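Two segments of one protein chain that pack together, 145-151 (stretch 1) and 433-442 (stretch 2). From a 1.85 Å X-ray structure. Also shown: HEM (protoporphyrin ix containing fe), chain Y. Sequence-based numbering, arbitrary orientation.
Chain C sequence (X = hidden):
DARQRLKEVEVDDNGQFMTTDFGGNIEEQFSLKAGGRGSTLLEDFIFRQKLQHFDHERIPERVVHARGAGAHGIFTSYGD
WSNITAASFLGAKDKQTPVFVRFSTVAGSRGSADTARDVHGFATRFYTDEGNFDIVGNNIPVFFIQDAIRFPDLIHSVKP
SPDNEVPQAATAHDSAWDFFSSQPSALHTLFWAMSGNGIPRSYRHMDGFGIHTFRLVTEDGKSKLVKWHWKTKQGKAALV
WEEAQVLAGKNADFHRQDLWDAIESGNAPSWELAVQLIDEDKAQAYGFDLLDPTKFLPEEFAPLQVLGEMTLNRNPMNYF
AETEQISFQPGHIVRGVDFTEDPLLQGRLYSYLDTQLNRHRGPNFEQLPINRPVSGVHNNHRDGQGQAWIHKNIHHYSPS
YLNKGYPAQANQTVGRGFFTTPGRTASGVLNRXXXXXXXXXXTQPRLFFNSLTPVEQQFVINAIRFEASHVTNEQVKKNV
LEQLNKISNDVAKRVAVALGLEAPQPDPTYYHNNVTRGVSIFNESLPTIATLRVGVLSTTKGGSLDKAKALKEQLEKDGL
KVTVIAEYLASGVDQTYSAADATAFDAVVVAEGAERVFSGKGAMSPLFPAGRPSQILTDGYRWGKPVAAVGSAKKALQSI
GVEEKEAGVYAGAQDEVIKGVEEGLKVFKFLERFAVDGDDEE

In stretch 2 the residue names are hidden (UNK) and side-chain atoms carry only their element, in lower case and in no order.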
ATOM      1  N   ILE C 145      25.178  12.144 -15.300  1.00  6.72           N
ATOM      2  CA  ILE C 145      24.720  13.480 -14.944  1.00  8.27           C
ATOM      3  C   ILE C 145      25.390  13.928 -13.668  1.00  5.81           C
ATOM      4  O   ILE C 145      25.906  13.106 -12.924  1.00  6.58           O
ATOM      5  CB  ILE C 145      23.197  13.527 -14.759  1.00  3.45           C
ATOM      6  CG1 ILE C 145      22.770  12.447 -13.757  1.00  4.57           C
ATOM      7  CG2 ILE C 145      22.486  13.325 -16.115  1.00  4.22           C
ATOM      8  CD1 ILE C 145      21.346  12.527 -13.320  1.00  4.48           C
ATOM      9  N   GLN C 146      25.377  15.235 -13.431  1.00  6.08           N
ATOM     10  CA  GLN C 146      26.178  15.840 -12.365  1.00  5.86           C
ATOM     11  C   GLN C 146      25.334  16.296 -11.179  1.00  6.77           C
ATOM     12  O   GLN C 146      25.858  16.741 -10.173  1.00  8.44           O
ATOM     13  CB  GLN C 146      26.968  17.031 -12.919  1.00  8.27           C
ATOM     14  CG  GLN C 146      27.859  16.677 -14.099  1.00 10.67           C
ATOM     15  CD  GLN C 146      28.618  17.868 -14.644  1.00 15.60           C
ATOM     16  OE1 GLN C 146      28.021  18.878 -15.023  1.00 13.14           O
ATOM     17  NE2 GLN C 146      29.944  17.756 -14.691  1.00  6.89           N
ATOM     18  N   ASP C 147      24.021  16.186 -11.303  1.00  7.14           N
ATOM     19  CA  ASP C 147      23.143  16.614 -10.226  1.00  5.40           C
ATOM     20  C   ASP C 147      21.959  15.641 -10.149  1.00  4.36           C
ATOM     21  O   ASP C 147      21.310  15.373 -11.151  1.00  4.24           O
ATOM     22  CB  ASP C 147      22.681  18.053 -10.480  1.00  6.05           C
ATOM     23  CG  ASP C 147      21.935  18.662  -9.294  1.00  8.91           C
ATOM     24  OD1 ASP C 147      21.065  17.978  -8.696  1.00  4.69           O
ATOM     25  OD2 ASP C 147      22.222  19.840  -8.963  1.00  5.02           O
ATOM     26  N   ALA C 148      21.700  15.120  -8.952  1.00  5.79           N
ATOM     27  CA  ALA C 148      20.666  14.116  -8.737  1.00  4.25           C
ATOM     28  C   ALA C 148      19.280  14.530  -9.224  1.00  2.61           C
ATOM     29  O   ALA C 148      18.450  13.683  -9.537  1.00  6.17           O
ATOM     30  CB  ALA C 148      20.603  13.757  -7.262  1.00  6.68           C
ATOM     31  N   ILE C 149      19.020  15.833  -9.270  1.00  3.61           N
ATOM     32  CA  ILE C 149      17.695  16.322  -9.630  1.00  2.23           C
ATOM     33  C   ILE C 149      17.370  15.990 -11.091  1.00  3.30           C
ATOM     34  O   ILE C 149      16.218  16.027 -11.493  1.00  3.96           O
ATOM     35  CB  ILE C 149      17.566  17.851  -9.374  1.00  4.46           C
ATOM     36  CG1 ILE C 149      16.100  18.279  -9.370  1.00  6.01           C
ATOM     37  CG2 ILE C 149      18.372  18.651 -10.409  1.00  6.95           C
ATOM     38  CD1 ILE C 149      15.857  19.658  -8.721  1.00  3.77           C
ATOM     39  N   ARG C 150      18.393  15.667 -11.875  1.00  2.09           N
ATOM     40  CA  ARG C 150      18.205  15.322 -13.283  1.00  5.51           C
ATOM     41  C   ARG C 150      18.028  13.815 -13.517  1.00  5.03           C
ATOM     42  O   ARG C 150      17.852  13.371 -14.659  1.00  1.85           O
ATOM     43  CB  ARG C 150      19.374  15.857 -14.126  1.00  4.16           C
ATOM     44  CG  ARG C 150      19.665  17.326 -13.874  1.00  3.57           C
ATOM     45  CD  ARG C 150      20.880  17.839 -14.651  1.00  7.68           C
ATOM     46  NE  ARG C 150      21.102  19.251 -14.356  1.00 12.41           N
ATOM     47  CZ  ARG C 150      22.080  19.996 -14.866  1.00 15.12           C
ATOM     48  NH1 ARG C 150      22.958  19.468 -15.712  1.00 11.46           N
ATOM     49  NH2 ARG C 150      22.175  21.279 -14.524  1.00 10.20           N
ATOM     50  N   PHE C 151      18.061  13.026 -12.449  1.00  6.48           N
ATOM     51  CA  PHE C 151      17.937  11.570 -12.609  1.00  5.10           C
ATOM     52  C   PHE C 151      16.655  11.133 -13.354  1.00  4.62           C
ATOM     53  O   PHE C 151      16.716  10.295 -14.270  1.00  5.08           O
ATOM     54  CB  PHE C 151      18.068  10.852 -11.257  1.00  2.65           C
ATOM     55  CG  PHE C 151      18.323   9.364 -11.369  1.00  7.54           C
ATOM     56  CD1 PHE C 151      19.482   8.881 -11.969  1.00  6.52           C
ATOM     57  CD2 PHE C 151      17.406   8.449 -10.863  1.00  5.58           C
ATOM     58  CE1 PHE C 151      19.722   7.502 -12.068  1.00  8.71           C
ATOM     59  CE2 PHE C 151      17.636   7.072 -10.955  1.00  4.57           C
ATOM     60  CZ  PHE C 151      18.797   6.598 -11.548  1.00  4.95           C
ATOM     61  N   UNK C 433      22.724  26.180  -8.630  1.00 11.14           N
ATOM     62  CA  UNK C 433      23.704  26.208  -9.693  1.00 11.00           C
ATOM     63  C   UNK C 433      24.633  25.014  -9.546  1.00 17.51           C
ATOM     64  O   UNK C 433      24.516  24.244  -8.599  1.00  6.90           O
ATOM     65  c   UNK C 433      24.386  30.040  -9.710  1.00 37.45           C
ATOM     66  o   UNK C 433      23.807  31.090 -10.060  1.00 43.55           O
ATOM     67  o   UNK C 433      25.552  30.017  -9.262  1.00 34.54           O
ATOM     68  c   UNK C 433      24.498  27.514  -9.627  1.00 14.73           C
ATOM     69  c   UNK C 433      23.628  28.732  -9.839  1.00 16.37           C
ATOM     70  N   UNK C 434      25.544  24.860 -10.499  1.00  9.66           N
ATOM     71  CA  UNK C 434      26.628  23.891 -10.392  1.00 10.10           C
ATOM     72  C   UNK C 434      27.941  24.641 -10.527  1.00 10.40           C
ATOM     73  O   UNK C 434      28.041  25.586 -11.316  1.00 16.28           O
ATOM     74  c   UNK C 434      25.945  20.847 -10.072  1.00 11.77           C
ATOM     75  c   UNK C 434      25.566  21.670 -11.316  1.00 11.81           C
ATOM     76  c   UNK C 434      25.531  20.785 -12.568  1.00  9.63           C
ATOM     77  c   UNK C 434      26.526  22.844 -11.511  1.00 11.55           C
ATOM     78  N   UNK C 435      28.939  24.224  -9.760  1.00 13.26           N
ATOM     79  CA  UNK C 435      30.271  24.803  -9.835  1.00 13.30           C
ATOM     80  C   UNK C 435      30.788  24.830 -11.269  1.00 12.81           C
ATOM     81  O   UNK C 435      30.668  23.842 -11.991  1.00  9.29           O
ATOM     82  o   UNK C 435      32.522  24.548  -8.984  1.00 13.23           O
ATOM     83  c   UNK C 435      31.231  23.976  -8.983  1.00 12.86           C
ATOM     84  N   UNK C 436      31.379  25.950 -11.672  1.00 11.48           N
ATOM     85  CA  UNK C 436      31.976  26.059 -12.995  1.00 11.72           C
ATOM     86  C   UNK C 436      33.070  25.002 -13.188  1.00 15.16           C
ATOM     87  O   UNK C 436      33.435  24.686 -14.318  1.00  8.90           O
ATOM     88  c   UNK C 436      32.527  27.462 -13.232  1.00  9.25           C
ATOM     89  N   UNK C 437      33.574  24.448 -12.084  1.00 10.13           N
ATOM     90  CA  UNK C 437      34.600  23.403 -12.145  1.00 11.23           C
ATOM     91  C   UNK C 437      34.071  22.124 -12.798  1.00  9.98           C
ATOM     92  O   UNK C 437      34.844  21.222 -13.125  1.00  8.86           O
ATOM     93  o   UNK C 437      34.107  22.604  -9.875  1.00 11.31           O
ATOM     94  c   UNK C 437      35.863  24.244 -10.111  1.00 14.11           C
ATOM     95  c   UNK C 437      35.168  23.045 -10.740  1.00 12.68           C
ATOM     96  N   UNK C 438      32.752  22.057 -12.978  1.00  8.26           N
ATOM     97  CA  UNK C 438      32.081  20.882 -13.528  1.00  8.51           C
ATOM     98  C   UNK C 438      31.930  20.998 -15.051  1.00 11.03           C
ATOM     99  O   UNK C 438      31.438  20.075 -15.696  1.00  8.87           O
ATOM    100  c   UNK C 438      31.651  20.308 -10.580  1.00  9.21           C
ATOM    101  c   UNK C 438      29.635  18.506  -9.966  1.00  9.15           C
ATOM    102  c   UNK C 438      30.617  18.771  -9.026  1.00 10.38           C
ATOM    103  c   UNK C 438      29.663  19.139 -11.206  1.00  8.93           C
ATOM    104  c   UNK C 438      30.679  20.727 -12.890  1.00  9.83           C
ATOM    105  c   UNK C 438      31.631  19.679  -9.336  1.00 14.14           C
ATOM    106  c   UNK C 438      30.672  20.042 -11.531  1.00 10.65           C
ATOM    107  N   UNK C 439      32.374  22.122 -15.619  1.00 12.27           N
ATOM    108  CA  UNK C 439      32.035  22.508 -16.997  1.00 11.15           C
ATOM    109  C   UNK C 439      32.544  21.632 -18.157  1.00  9.54           C
ATOM    110  O   UNK C 439      31.974  21.674 -19.249  1.00 14.52           O
ATOM    111  c   UNK C 439      32.453  23.963 -17.262  1.00 12.28           C
ATOM    112  o   UNK C 439      31.752  26.192 -16.769  1.00 31.64           O
ATOM    113  o   UNK C 439      30.452  24.543 -16.113  1.00 21.15           O
ATOM    114  c   UNK C 439      31.486  24.971 -16.666  1.00 23.89           C
ATOM    115  N   UNK C 440      33.611  20.867 -17.944  1.00  8.60           N
ATOM    116  CA  UNK C 440      34.253  20.142 -19.047  1.00 11.21           C
ATOM    117  C   UNK C 440      33.630  18.766 -19.280  1.00  8.00           C
ATOM    118  O   UNK C 440      33.774  17.871 -18.456  1.00  9.75           O
ATOM    119  o   UNK C 440      35.941  18.401 -20.570  1.00 10.30           O
ATOM    120  c   UNK C 440      36.501  19.323 -19.939  1.00 14.40           C
ATOM    121  o   UNK C 440      37.662  19.702 -20.202  1.00 12.40           O
ATOM    122  c   UNK C 440      35.762  20.010 -18.795  1.00 10.81           C
ATOM    123  N   UNK C 441      32.968  18.594 -20.422  1.00  6.87           N
ATOM    124  CA  UNK C 441      32.220  17.365 -20.675  1.00 10.47           C
ATOM    125  C   UNK C 441      32.840  16.441 -21.715  1.00 14.93           C
ATOM    126  O   UNK C 441      32.286  15.376 -21.998  1.00  9.53           O
ATOM    127  c   UNK C 441      30.791  17.708 -21.104  1.00  6.29           C
ATOM    128  n   UNK C 441      28.990  20.271 -19.193  1.00 10.13           N
ATOM    129  c   UNK C 441      29.293  19.385 -18.258  1.00  7.38           C
ATOM    130  c   UNK C 441      30.092  18.647 -20.176  1.00  8.33           C
ATOM    131  c   UNK C 441      29.479  19.833 -20.401  1.00  5.90           C
ATOM    132  n   UNK C 441      29.962  18.395 -18.826  1.00 10.46           N
ATOM    133  N   UNK C 442      33.994  16.825 -22.263  1.00  7.06           N
ATOM    134  CA  UNK C 442      34.529  16.158 -23.442  1.00  8.39           C
ATOM    135  C   UNK C 442      35.927  15.587 -23.261  1.00  5.49           C
ATOM    136  O   UNK C 442      36.296  14.600 -23.901  1.00  7.28           O
ATOM    137  o   UNK C 442      29.454  19.579 -25.432  1.00  6.37           O
ATOM    138  c   UNK C 442      30.676  18.984 -25.229  1.00  9.61           C
ATOM    139  c   UNK C 442      30.930  17.728 -25.747  1.00  9.42           C
ATOM    140  c   UNK C 442      33.167  17.786 -24.828  1.00  9.23           C
ATOM    141  c   UNK C 442      31.646  19.650 -24.512  1.00 10.39           C
ATOM    142  c   UNK C 442      32.168  17.135 -25.541  1.00  6.25           C
ATOM    143  c   UNK C 442      32.889  19.052 -24.320  1.00 11.10           C
ATOM    144  c   UNK C 442      34.516  17.137 -24.614  1.00  7.20           C
TER
HETATM  145  CHA HEM Y1720      19.042   1.452  -7.864  1.00  3.43           C
HETATM  146  CHB HEM Y1720      23.707   2.475  -8.805  1.00  4.66           C
HETATM  147  CHC HEM Y1720      22.513   7.125  -9.448  1.00  5.71           C
HETATM  148  CHD HEM Y1720      18.099   6.241  -7.661  1.00  5.92           C
HETATM  149  C1A HEM Y1720      20.397   1.301  -8.105  1.00  3.27           C
HETATM  150  C2A HEM Y1720      21.146   0.050  -8.104  1.00  4.40           C
HETATM  151  C3A HEM Y1720      22.431   0.338  -8.380  1.00  4.30           C
HETATM  152  C4A HEM Y1720      22.543   1.774  -8.542  1.00  4.55           C
HETATM  153  CMA HEM Y1720      23.614  -0.654  -8.490  1.00  2.35           C
HETATM  154  CAA HEM Y1720      20.536  -1.359  -7.878  1.00  1.90           C
HETATM  155  CBA HEM Y1720      20.746  -1.849  -6.449  1.00  4.61           C
HETATM  156  CGA HEM Y1720      20.221  -3.257  -6.348  1.00  4.30           C
HETATM  157  O1A HEM Y1720      19.164  -3.465  -5.705  1.00  4.96           O
HETATM  158  O2A HEM Y1720      20.859  -4.180  -6.924  1.00  4.88           O
HETATM  159  C1B HEM Y1720      23.802   3.839  -9.005  1.00  3.63           C
HETATM  160  C2B HEM Y1720      25.033   4.590  -9.178  1.00  4.37           C
HETATM  161  C3B HEM Y1720      24.707   5.876  -9.379  1.00  3.57           C
HETATM  162  C4B HEM Y1720      23.262   5.977  -9.310  1.00  5.58           C
HETATM  163  CMB HEM Y1720      26.432   3.932  -9.149  1.00  1.69           C
HETATM  164  CAB HEM Y1720      25.635   7.099  -9.581  1.00  8.96           C
HETATM  165  CBB HEM Y1720      26.882   7.096  -9.096  1.00 11.90           C
HETATM  166  C1C HEM Y1720      21.248   7.293  -8.940  1.00  3.45           C
HETATM  167  C2C HEM Y1720      20.598   8.564  -8.658  1.00  4.52           C
HETATM  168  C3C HEM Y1720      19.378   8.295  -8.187  1.00  8.29           C
HETATM  169  C4C HEM Y1720      19.230   6.865  -8.110  1.00  5.40           C
HETATM  170  CMC HEM Y1720      21.205   9.955  -8.919  1.00  2.50           C
HETATM  171  CAC HEM Y1720      18.303   9.274  -7.696  1.00  4.71           C
HETATM  172  CBC HEM Y1720      18.677  10.413  -7.111  1.00 10.17           C
HETATM  173  C1D HEM Y1720      17.928   4.891  -7.562  1.00  8.15           C
HETATM  174  C2D HEM Y1720      16.720   4.265  -7.092  1.00  2.41           C
HETATM  175  C3D HEM Y1720      17.013   2.773  -7.158  1.00  0.97           C
HETATM  176  C4D HEM Y1720      18.367   2.648  -7.650  1.00  1.58           C
HETATM  177  CMD HEM Y1720      15.431   4.978  -6.634  1.00  2.92           C
HETATM  178  CAD HEM Y1720      16.064   1.632  -6.758  1.00  3.01           C
HETATM  179  CBD HEM Y1720      16.429   1.232  -5.332  1.00  3.52           C
HETATM  180  CGD HEM Y1720      15.455   0.198  -4.835  1.00  2.95           C
HETATM  181  O1D HEM Y1720      15.810  -0.536  -3.882  1.00  3.32           O
HETATM  182  O2D HEM Y1720      14.343   0.092  -5.412  1.00  7.16           O
HETATM  183  NA  HEM Y1720      21.284   2.324  -8.370  1.00  1.81           N
HETATM  184  NB  HEM Y1720      22.753   4.718  -9.087  1.00  3.03           N
HETATM  185  NC  HEM Y1720      20.382   6.280  -8.588  1.00  4.10           N
HETATM  186  ND  HEM Y1720      18.873   3.922  -7.874  1.00  2.46           N
HETATM  187 FE   HEM Y1720      20.877   4.301  -8.389  1.00  5.35          FE

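Position 433 carries three side-chain carbons in an unbranched run, the third bearing two oxygens: Glu433. Its CA-to-CB bond points away from stretch 1, and an exposed site lets the carboxylate meet solvent.

At 434 there are four carbons and no heteroatom, forked at the second, the pattern of Leu434. It points toward stretch 1 and touches three residues there. CD2 lies 4.0 Å from Asp147 OD2, while CD1 lies 4.0 Å from Gln146 OE1 and 3.9 Å from Arg150 NH2, over one face of the guanidinium. That face has little capacity for hydrogen bonding, so an aliphatic methyl can rest on it.

Position 435 has one carbon followed by one oxygen, hence Ser435, out of reach of stretch 1. A single carbon at 436 gives Ala436, exposed and likewise remote; its small side chain is readily accommodated in the 3-10 segment that it opens. At 437 one carbon bears an oxygen and a second carbon: Thr437. Its OG1 lies 2.7 Å from Ser435 OG, so the two hydroxyls are paired beside the turn.

Position 438 shows one carbon leading to a six-carbon ring with no oxygen, which is Phe438. It is buried, as suits a wholly apolar ring, and its CB comes within 3.6 Å of Gln146 NE2. The backbone does the polar work: Phe438 N donates to Ser435 O at 2.9 Å, and Phe438 O receives Gln146 NE2 at 2.9 Å in a nearly straight hydrogen bond of 175°.

Positions 439 and 440 each have two carbons, the second carrying two oxygens: Asp439 and Asp440. Both point away from stretch 1. Asp439 is exposed, a setting that suits its charge; Asp440 OD1 accepts a hydrogen bond from the backbone N of 442 at 3.0 Å.

At 441 one carbon precedes a five-membered ring of three carbons and two nitrogens: His441. The CA-to-CB bond points sideways, yet the ring comes nearer, with CE1 3.5 Å from Gln146 OE1, which lies at the ring edge. A carbon between two nitrogens is polarized and tolerates an amide oxygen well.

Position 442 has one carbon and a six-carbon ring bearing an oxygen: Tyr442, buried and out of reach of stretch 1, right before a helix.

The contact centres on Gln146, whose extended side chain donates to a main-chain carbonyl and sets its oxygen beside His441. Leu434 adds apolar packing. On stretch 1, Asp147 OD1 accepts from Ile149 N at 3.0 Å, bracing the turn.

Stretch 2 (433-442) ELSATFDDHY
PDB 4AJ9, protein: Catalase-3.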